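Local coordinates for ESX secretion system protein EccC (Thermomonospora curvata, PDB 4NH0) that forms part of the type VII (ESX) secretion system, which exports proteins including EsxA and EsxB, has weak ATPase activity and may be the translocase subunit, at residues 973-978 / 1036-1041; 503-508 / 517-522. All coordinates share one frame; numbering follows the deposited sequence.

From the N terminus the chain first makes contact 2, in which 503-508 turns back after eight intervening residues to pair with 517-522. This local hairpin lies in the ten-stranded sheet of the first FtsK domain, between strands 473-479 and 279-284. The chain then runs through the second FtsK domain before contact 1 opens in the third. There 973-978 pairs in parallel with 1036-1041, closing a loop of 57 residues that includes strand 994-998 and helix 1001-1017. The two closures follow in series, neither nested nor crossed. The centres of contacts 1 and 2 are about 121 Å apart, on opposite sides of the chain's centre, and the contacts do not touch.

Contact 1: 973-978 / 1036-1041; sequences QARLIF and TGAELF
Ala-974, Arg-975 and Leu-976 pair in parallel with Glu-1039, Leu-1040 and Phe-1041, the strand axes lying 4.7 Å apart at 30°. Four backbone hydrogen bonds define the pairing, all nearly straight, with N-H...O angles of at least 165°. Glu-1039 N binds Gln-973 O, Arg-975 N reaches Glu-1039 O at 2.8 Å, Phe-1041 N takes Arg-975 O, and Ile-977 N gives the longest bond, 3.2 Å to Phe-1041 O.

The apolar contacts divide mainly between the two sheet faces. On one, Ala-974 CB meets the edge of the Phe-1041 ring at CE1 (3.6 Å), while Leu-976 CD2 lies 3.5 Å from Phe-1041 CB. Phe-1041 also stacks on His-1073 and touches Ile-965 of helix 954-968. On the other face, chi1 of 177° sets Leu-1040 CG anti to the backbone N, and chi2 then places CD1, 3.8 Å from Ile-977 CG1. Just before the strand, Ala-1038 CB points toward 973-978 and meets Arg-975 CG at 3.7 Å.

Polar ends turn to other partners: Glu-1039 OE1 accepts from His-1073 NE2, and Gln-973 OE1 from Thr-970 N.

Between 973-978 and 1036-1041, in the P-loop ATPase core of FtsK 3, no side-chain hydrogen bond or salt bridge forms, so the pairing depends little on side-chain polarity.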
ATOM      1  N   GLN A 973     -39.229  46.425  22.923  1.00 80.88           N
ATOM      2  CA  GLN A 973     -39.214  45.602  21.718  1.00 81.61           C
ATOM      3  C   GLN A 973     -39.574  44.156  22.036  1.00 85.19           C
ATOM      4  O   GLN A 973     -40.232  43.482  21.244  1.00 72.63           O
ATOM      5  CB  GLN A 973     -37.841  45.653  21.043  1.00 76.79           C
ATOM      6  CG  GLN A 973     -37.573  46.915  20.242  1.00 80.16           C
ATOM      7  CD  GLN A 973     -36.199  46.912  19.603  1.00 87.28           C
ATOM      8  OE1 GLN A 973     -35.226  46.452  20.200  1.00 78.01           O
ATOM      9  NE2 GLN A 973     -36.113  47.423  18.381  1.00 98.50           N
ATOM     10  N   ALA A 974     -39.138  43.685  23.200  1.00 76.51           N
ATOM     11  CA  ALA A 974     -39.382  42.307  23.608  1.00 65.31           C
ATOM     12  C   ALA A 974     -39.332  42.158  25.124  1.00 63.57           C
ATOM     13  O   ALA A 974     -38.440  42.693  25.778  1.00 63.75           O
ATOM     14  CB  ALA A 974     -38.374  41.379  22.957  1.00 70.90           C
ATOM     15  N   ARG A 975     -40.296  41.428  25.677  1.00 65.19           N
ATOM     16  CA  ARG A 975     -40.352  41.204  27.116  1.00 68.58           C
ATOM     17  C   ARG A 975     -40.317  39.711  27.430  1.00 62.29           C
ATOM     18  O   ARG A 975     -40.551  38.882  26.554  1.00 60.79           O
ATOM     19  CB  ARG A 975     -41.603  41.849  27.712  1.00 65.68           C
ATOM     20  CG  ARG A 975     -41.921  43.216  27.129  1.00 70.49           C
ATOM     21  CD  ARG A 975     -42.866  44.004  28.019  1.00 88.05           C
ATOM     22  NE  ARG A 975     -42.152  44.692  29.091  1.00 94.35           N
ATOM     23  CZ  ARG A 975     -41.854  45.987  29.076  1.00 84.53           C
ATOM     24  NH1 ARG A 975     -42.210  46.740  28.045  1.00 84.73           N
ATOM     25  NH2 ARG A 975     -41.203  46.531  30.094  1.00 80.90           N
ATOM     26  N   LEU A 976     -40.028  39.376  28.683  1.00 69.37           N
ATOM     27  CA  LEU A 976     -39.833  37.984  29.075  1.00 64.72           C
ATOM     28  C   LEU A 976     -40.768  37.543  30.193  1.00 68.33           C
ATOM     29  O   LEU A 976     -41.105  38.323  31.081  1.00 87.35           O
ATOM     30  CB  LEU A 976     -38.387  37.758  29.518  1.00 63.06           C
ATOM     31  CG  LEU A 976     -37.270  38.106  28.538  1.00 61.10           C
ATOM     32  CD1 LEU A 976     -35.930  38.025  29.237  1.00 54.77           C
ATOM     33  CD2 LEU A 976     -37.298  37.174  27.349  1.00 61.28           C
ATOM     34  N   ILE A 977     -41.180  36.280  30.138  1.00 65.80           N
ATOM     35  CA  ILE A 977     -41.908  35.646  31.230  1.00 59.40           C
ATOM     36  C   ILE A 977     -41.358  34.241  31.445  1.00 66.57           C
ATOM     37  O   ILE A 977     -41.294  33.443  30.511  1.00 67.34           O
ATOM     38  CB  ILE A 977     -43.419  35.576  30.958  1.00 59.55           C
ATOM     39  CG1 ILE A 977     -44.014  36.982  30.910  1.00 71.43           C
ATOM     40  CG2 ILE A 977     -44.113  34.759  32.033  1.00 72.41           C
ATOM     41  CD1 ILE A 977     -45.501  37.008  30.699  1.00 77.66           C
ATOM     42  N   PHE A 978     -40.959  33.943  32.675  1.00 71.32           N
ATOM     43  CA  PHE A 978     -40.274  32.691  32.968  1.00 66.56           C
ATOM     44  C   PHE A 978     -41.142  31.699  33.731  1.00 72.81           C
ATOM     45  O   PHE A 978     -41.900  32.074  34.623  1.00 86.95           O
ATOM     46  CB  PHE A 978     -38.998  32.963  33.768  1.00 70.04           C
ATOM     47  CG  PHE A 978     -37.974  33.769  33.023  1.00 74.47           C
ATOM     48  CD1 PHE A 978     -38.045  35.151  32.998  1.00 70.46           C
ATOM     49  CD2 PHE A 978     -36.938  33.144  32.352  1.00 81.17           C
ATOM     50  CE1 PHE A 978     -37.104  35.893  32.314  1.00 75.22           C
ATOM     51  CE2 PHE A 978     -35.994  33.882  31.668  1.00 78.73           C
ATOM     52  CZ  PHE A 978     -36.077  35.258  31.648  1.00 73.65           C
ATOM     53  N   THR A1036     -49.625  47.277  18.373  1.00 88.69           N
ATOM     54  CA  THR A1036     -48.316  47.798  18.741  1.00 85.37           C
ATOM     55  C   THR A1036     -47.899  47.255  20.100  1.00 88.36           C
ATOM     56  O   THR A1036     -48.713  46.691  20.829  1.00 88.34           O
ATOM     57  CB  THR A1036     -48.303  49.335  18.780  1.00 82.59           C
ATOM     58  OG1 THR A1036     -49.319  49.798  19.679  1.00100.91           O
ATOM     59  CG2 THR A1036     -48.559  49.906  17.395  1.00 77.64           C
ATOM     60  N   GLY A1037     -46.627  47.430  20.435  1.00 90.28           N
ATOM     61  CA  GLY A1037     -46.101  46.926  21.688  1.00 85.91           C
ATOM     62  C   GLY A1037     -44.933  45.990  21.459  1.00 80.60           C
ATOM     63  O   GLY A1037     -44.438  45.861  20.340  1.00 79.77           O
ATOM     64  N   ALA A1038     -44.496  45.328  22.523  1.00 81.07           N
ATOM     65  CA  ALA A1038     -43.344  44.442  22.450  1.00 84.36           C
ATOM     66  C   ALA A1038     -43.755  43.008  22.138  1.00 84.53           C
ATOM     67  O   ALA A1038     -44.918  42.637  22.285  1.00 78.73           O
ATOM     68  CB  ALA A1038     -42.562  44.492  23.750  1.00 80.81           C
ATOM     69  N   GLU A1039     -42.789  42.208  21.700  1.00 80.13           N
ATOM     70  CA  GLU A1039     -43.008  40.785  21.499  1.00 66.12           C
ATOM     71  C   GLU A1039     -42.806  40.056  22.819  1.00 62.96           C
ATOM     72  O   GLU A1039     -42.085  40.536  23.691  1.00 60.32           O
ATOM     73  CB  GLU A1039     -42.066  40.232  20.430  1.00 65.36           C
ATOM     74  CG  GLU A1039     -42.296  40.812  19.045  1.00 76.40           C
ATOM     75  CD  GLU A1039     -41.422  40.165  17.991  1.00 90.21           C
ATOM     76  OE1 GLU A1039     -40.552  39.348  18.357  1.00 90.70           O
ATOM     77  OE2 GLU A1039     -41.605  40.472  16.795  1.00100.51           O
ATOM     78  N   LEU A1040     -43.442  38.901  22.972  1.00 60.34           N
ATOM     79  CA  LEU A1040     -43.344  38.157  24.220  1.00 61.14           C
ATOM     80  C   LEU A1040     -42.576  36.855  24.046  1.00 67.29           C
ATOM     81  O   LEU A1040     -42.893  36.046  23.177  1.00 74.05           O
ATOM     82  CB  LEU A1040     -44.736  37.868  24.781  1.00 59.60           C
ATOM     83  CG  LEU A1040     -44.771  37.019  26.053  1.00 58.11           C
ATOM     84  CD1 LEU A1040     -43.947  37.664  27.153  1.00 64.38           C
ATOM     85  CD2 LEU A1040     -46.202  36.804  26.514  1.00 73.17           C
ATOM     86  N   PHE A1041     -41.560  36.667  24.879  1.00 63.54           N
ATOM     87  CA  PHE A1041     -40.794  35.429  24.888  1.00 64.47           C
ATOM     88  C   PHE A1041     -41.111  34.624  26.138  1.00 69.68           C
ATOM     89  O   PHE A1041     -40.719  34.996  27.244  1.00 72.85           O
ATOM     90  CB  PHE A1041     -39.295  35.717  24.813  1.00 60.45           C
ATOM     91  CG  PHE A1041     -38.832  36.185  23.465  1.00 70.05           C
ATOM     92  CD1 PHE A1041     -38.846  37.530  23.141  1.00 74.36           C
ATOM     93  CD2 PHE A1041     -38.376  35.278  22.526  1.00 71.61           C
ATOM     94  CE1 PHE A1041     -38.418  37.959  21.900  1.00 77.50           C
ATOM     95  CE2 PHE A1041     -37.948  35.702  21.285  1.00 78.25           C
ATOM     96  CZ  PHE A1041     -37.969  37.044  20.971  1.00 84.79           C
TER

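Contact 2: 503-508 / 517-522; sequences PGNGYL and RFKAAY
Gly-506 and Phe-518 form the hydrogen-bonded pair of an antiparallel beta hairpin in the first FtsK domain, and Asn-505 with Lys-519 the non-hydrogen-bonded pair beside it. Phe-518 N binds Gly-506 O at 2.9 Å; the return bond, Gly-506 N to Phe-518 O, is weak at 3.3 Å. Ala-520 N continues the pairing to Gly-504 O.

The tight side is that of Phe-518. Its CG sits between backbone N and carbonyl carbon (chi1 67°), and the ring packs against the opposite strand, CD2 lying 3.3 Å from Gly-506 O. Ile-477 of the adjacent strand 473-479 and Leu-291 of the outer strand 290-294 also touch Phe-518.

The more open side carries Arg-517 and Lys-519, both partly exposed. Arg-517 CB approaches Tyr-507 CE1 obliquely at 3.5 Å, CG lies over one ring face, offset toward the rim, and Arg-517 CD is 3.9 Å from Tyr-507 OH. The extended chain takes NH2 to Asn-505 OD1 (3.1 Å). That oxygen lies near the guanidinium plane, whereas the donor stands 61° above the amide plane. An alanine in place of Arg-517 would probably leave Asn-505 OD1 without this donor and uncover the ring face beneath CG.

Pro-503, beside Gly-316 of the predicted ATP site, contributes its carbonyl: Lys-519, bent at chi4, sets NZ 3.2 Å from Pro-503 O, in the carbonyl plane on a lone pair.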
ATOM      1  N   PRO A 503      29.991 -47.639 -10.438  1.00 98.78           N
ATOM      2  CA  PRO A 503      29.844 -46.313 -11.045  1.00 96.85           C
ATOM      3  C   PRO A 503      31.064 -45.905 -11.862  1.00 95.30           C
ATOM      4  O   PRO A 503      32.179 -46.322 -11.550  1.00100.23           O
ATOM      5  CB  PRO A 503      29.670 -45.397  -9.833  1.00 88.03           C
ATOM      6  CG  PRO A 503      30.413 -46.088  -8.747  1.00 82.67           C
ATOM      7  CD  PRO A 503      30.205 -47.558  -8.983  1.00 92.60           C
ATOM      8  N   GLY A 504      30.849 -45.101 -12.898  1.00 79.52           N
ATOM      9  CA  GLY A 504      31.943 -44.597 -13.707  1.00 77.42           C
ATOM     10  C   GLY A 504      31.903 -45.059 -15.149  1.00 77.91           C
ATOM     11  O   GLY A 504      32.358 -44.351 -16.046  1.00 86.22           O
ATOM     12  N   ASN A 505      31.361 -46.250 -15.377  1.00 72.79           N
ATOM     13  CA  ASN A 505      31.308 -46.815 -16.719  1.00 76.92           C
ATOM     14  C   ASN A 505      30.203 -46.189 -17.562  1.00 67.73           C
ATOM     15  O   ASN A 505      29.134 -45.859 -17.052  1.00 78.14           O
ATOM     16  CB  ASN A 505      31.119 -48.330 -16.649  1.00 87.54           C
ATOM     17  CG  ASN A 505      32.283 -49.031 -15.976  1.00 95.20           C
ATOM     18  OD1 ASN A 505      33.222 -49.473 -16.636  1.00103.21           O
ATOM     19  ND2 ASN A 505      32.226 -49.133 -14.654  1.00 86.39           N
ATOM     20  N   GLY A 506      30.469 -46.029 -18.854  1.00 56.63           N
ATOM     21  CA  GLY A 506      29.501 -45.448 -19.765  1.00 67.61           C
ATOM     22  C   GLY A 506      29.970 -45.473 -21.206  1.00 64.98           C
ATOM     23  O   GLY A 506      31.098 -45.868 -21.493  1.00 62.32           O
ATOM     24  N   TYR A 507      29.096 -45.054 -22.116  1.00 66.41           N
ATOM     25  CA  TYR A 507      29.433 -44.988 -23.533  1.00 62.48           C
ATOM     26  C   TYR A 507      29.375 -43.551 -24.038  1.00 74.39           C
ATOM     27  O   TYR A 507      28.836 -42.670 -23.370  1.00 80.88           O
ATOM     28  CB  TYR A 507      28.492 -45.871 -24.355  1.00 73.65           C
ATOM     29  CG  TYR A 507      28.668 -47.354 -24.119  1.00 81.68           C
ATOM     30  CD1 TYR A 507      29.523 -48.107 -24.911  1.00 85.97           C
ATOM     31  CD2 TYR A 507      27.972 -48.002 -23.108  1.00 86.91           C
ATOM     32  CE1 TYR A 507      29.685 -49.463 -24.700  1.00 99.92           C
ATOM     33  CE2 TYR A 507      28.126 -49.357 -22.890  1.00 94.02           C
ATOM     34  CZ  TYR A 507      28.985 -50.082 -23.688  1.00 99.93           C
ATOM     35  OH  TYR A 507      29.143 -51.432 -23.475  1.00 87.99           O
ATOM     36  N   LEU A 508      29.930 -43.324 -25.224  1.00 69.28           N
ATOM     37  CA  LEU A 508      29.949 -41.996 -25.823  1.00 56.97           C
ATOM     38  C   LEU A 508      29.691 -42.096 -27.321  1.00 62.32           C
ATOM     39  O   LEU A 508      30.563 -42.513 -28.082  1.00 80.59           O
ATOM     40  CB  LEU A 508      31.288 -41.302 -25.544  1.00 59.20           C
ATOM     41  CG  LEU A 508      31.499 -39.832 -25.926  1.00 46.03           C
ATOM     42  CD1 LEU A 508      32.041 -39.687 -27.340  1.00 59.22           C
ATOM     43  CD2 LEU A 508      30.216 -39.036 -25.764  1.00 60.37           C
ATOM     44  N   ARG A 517      33.188 -47.060 -25.181  1.00 65.23           N
ATOM     45  CA  ARG A 517      33.037 -47.303 -23.756  1.00 70.24           C
ATOM     46  C   ARG A 517      34.225 -46.722 -23.013  1.00 70.82           C
ATOM     47  O   ARG A 517      35.374 -46.911 -23.415  1.00 67.50           O
ATOM     48  CB  ARG A 517      32.903 -48.794 -23.444  1.00 75.38           C
ATOM     49  CG  ARG A 517      32.975 -49.088 -21.951  1.00 78.42           C
ATOM     50  CD  ARG A 517      32.474 -50.473 -21.592  1.00 83.81           C
ATOM     51  NE  ARG A 517      32.655 -50.741 -20.168  1.00 95.07           N
ATOM     52  CZ  ARG A 517      32.245 -51.846 -19.554  1.00111.23           C
ATOM     53  NH1 ARG A 517      31.623 -52.795 -20.237  1.00102.29           N
ATOM     54  NH2 ARG A 517      32.456 -51.999 -18.254  1.00113.16           N
ATOM     55  N   PHE A 518      33.942 -46.008 -21.933  1.00 72.45           N
ATOM     56  CA  PHE A 518      34.988 -45.382 -21.145  1.00 64.66           C
ATOM     57  C   PHE A 518      34.738 -45.569 -19.662  1.00 64.94           C
ATOM     58  O   PHE A 518      33.772 -46.215 -19.259  1.00 67.67           O
ATOM     59  CB  PHE A 518      35.082 -43.891 -21.464  1.00 65.57           C
ATOM     60  CG  PHE A 518      33.879 -43.100 -21.029  1.00 76.65           C
ATOM     61  CD1 PHE A 518      33.876 -42.422 -19.822  1.00 72.08           C
ATOM     62  CD2 PHE A 518      32.751 -43.036 -21.829  1.00 65.07           C
ATOM     63  CE1 PHE A 518      32.773 -41.697 -19.422  1.00 57.47           C
ATOM     64  CE2 PHE A 518      31.646 -42.312 -21.434  1.00 58.09           C
ATOM     65  CZ  PHE A 518      31.656 -41.642 -20.229  1.00 71.72           C
ATOM     66  N   LYS A 519      35.616 -44.990 -18.855  1.00 59.48           N
ATOM     67  CA  LYS A 519      35.403 -44.954 -17.422  1.00 72.29           C
ATOM     68  C   LYS A 519      35.800 -43.591 -16.877  1.00 81.42           C
ATOM     69  O   LYS A 519      36.963 -43.196 -16.951  1.00 73.51           O
ATOM     70  CB  LYS A 519      36.184 -46.063 -16.727  1.00 70.21           C
ATOM     71  CG  LYS A 519      35.614 -46.370 -15.375  1.00 89.99           C
ATOM     72  CD  LYS A 519      36.194 -47.609 -14.752  1.00115.64           C
ATOM     73  CE  LYS A 519      35.451 -47.884 -13.469  1.00115.30           C
ATOM     74  NZ  LYS A 519      35.135 -46.601 -12.787  1.00112.12           N
ATOM     75  N   ALA A 520      34.823 -42.876 -16.332  1.00 70.62           N
ATOM     76  CA  ALA A 520      35.020 -41.496 -15.908  1.00 68.52           C
ATOM     77  C   ALA A 520      36.032 -41.367 -14.776  1.00 68.94           C
ATOM     78  O   ALA A 520      36.151 -42.248 -13.926  1.00 79.27           O
ATOM     79  CB  ALA A 520      33.693 -40.885 -15.491  1.00 72.92           C
ATOM     80  N   ALA A 521      36.760 -40.256 -14.779  1.00 67.92           N
ATOM     81  CA  ALA A 521      37.677 -39.935 -13.696  1.00 71.86           C
ATOM     82  C   ALA A 521      36.899 -39.351 -12.528  1.00 81.88           C
ATOM     83  O   ALA A 521      35.729 -38.999 -12.672  1.00 84.41           O
ATOM     84  CB  ALA A 521      38.744 -38.962 -14.170  1.00 72.35           C
ATOM     85  N   TYR A 522      37.542 -39.247 -11.370  1.00 87.33           N
ATOM     86  CA  TYR A 522      36.882 -38.693 -10.196  1.00 89.15           C
ATOM     87  C   TYR A 522      37.603 -37.453  -9.683  1.00 85.42           C
ATOM     88  O   TYR A 522      38.778 -37.239  -9.976  1.00 83.45           O
ATOM     89  CB  TYR A 522      36.781 -39.742  -9.086  1.00100.33           C
ATOM     90  CG  TYR A 522      38.110 -40.229  -8.551  1.00119.08           C
ATOM     91  CD1 TYR A 522      38.720 -39.599  -7.473  1.00115.10           C
ATOM     92  CD2 TYR A 522      38.747 -41.327  -9.114  1.00130.27           C
ATOM     93  CE1 TYR A 522      39.930 -40.042  -6.978  1.00111.46           C
ATOM     94  CE2 TYR A 522      39.959 -41.777  -8.625  1.00137.52           C
ATOM     95  CZ  TYR A 522      40.545 -41.132  -7.556  1.00124.39           C
ATOM     96  OH  TYR A 522      41.751 -41.576  -7.065  1.00122.30           O
TER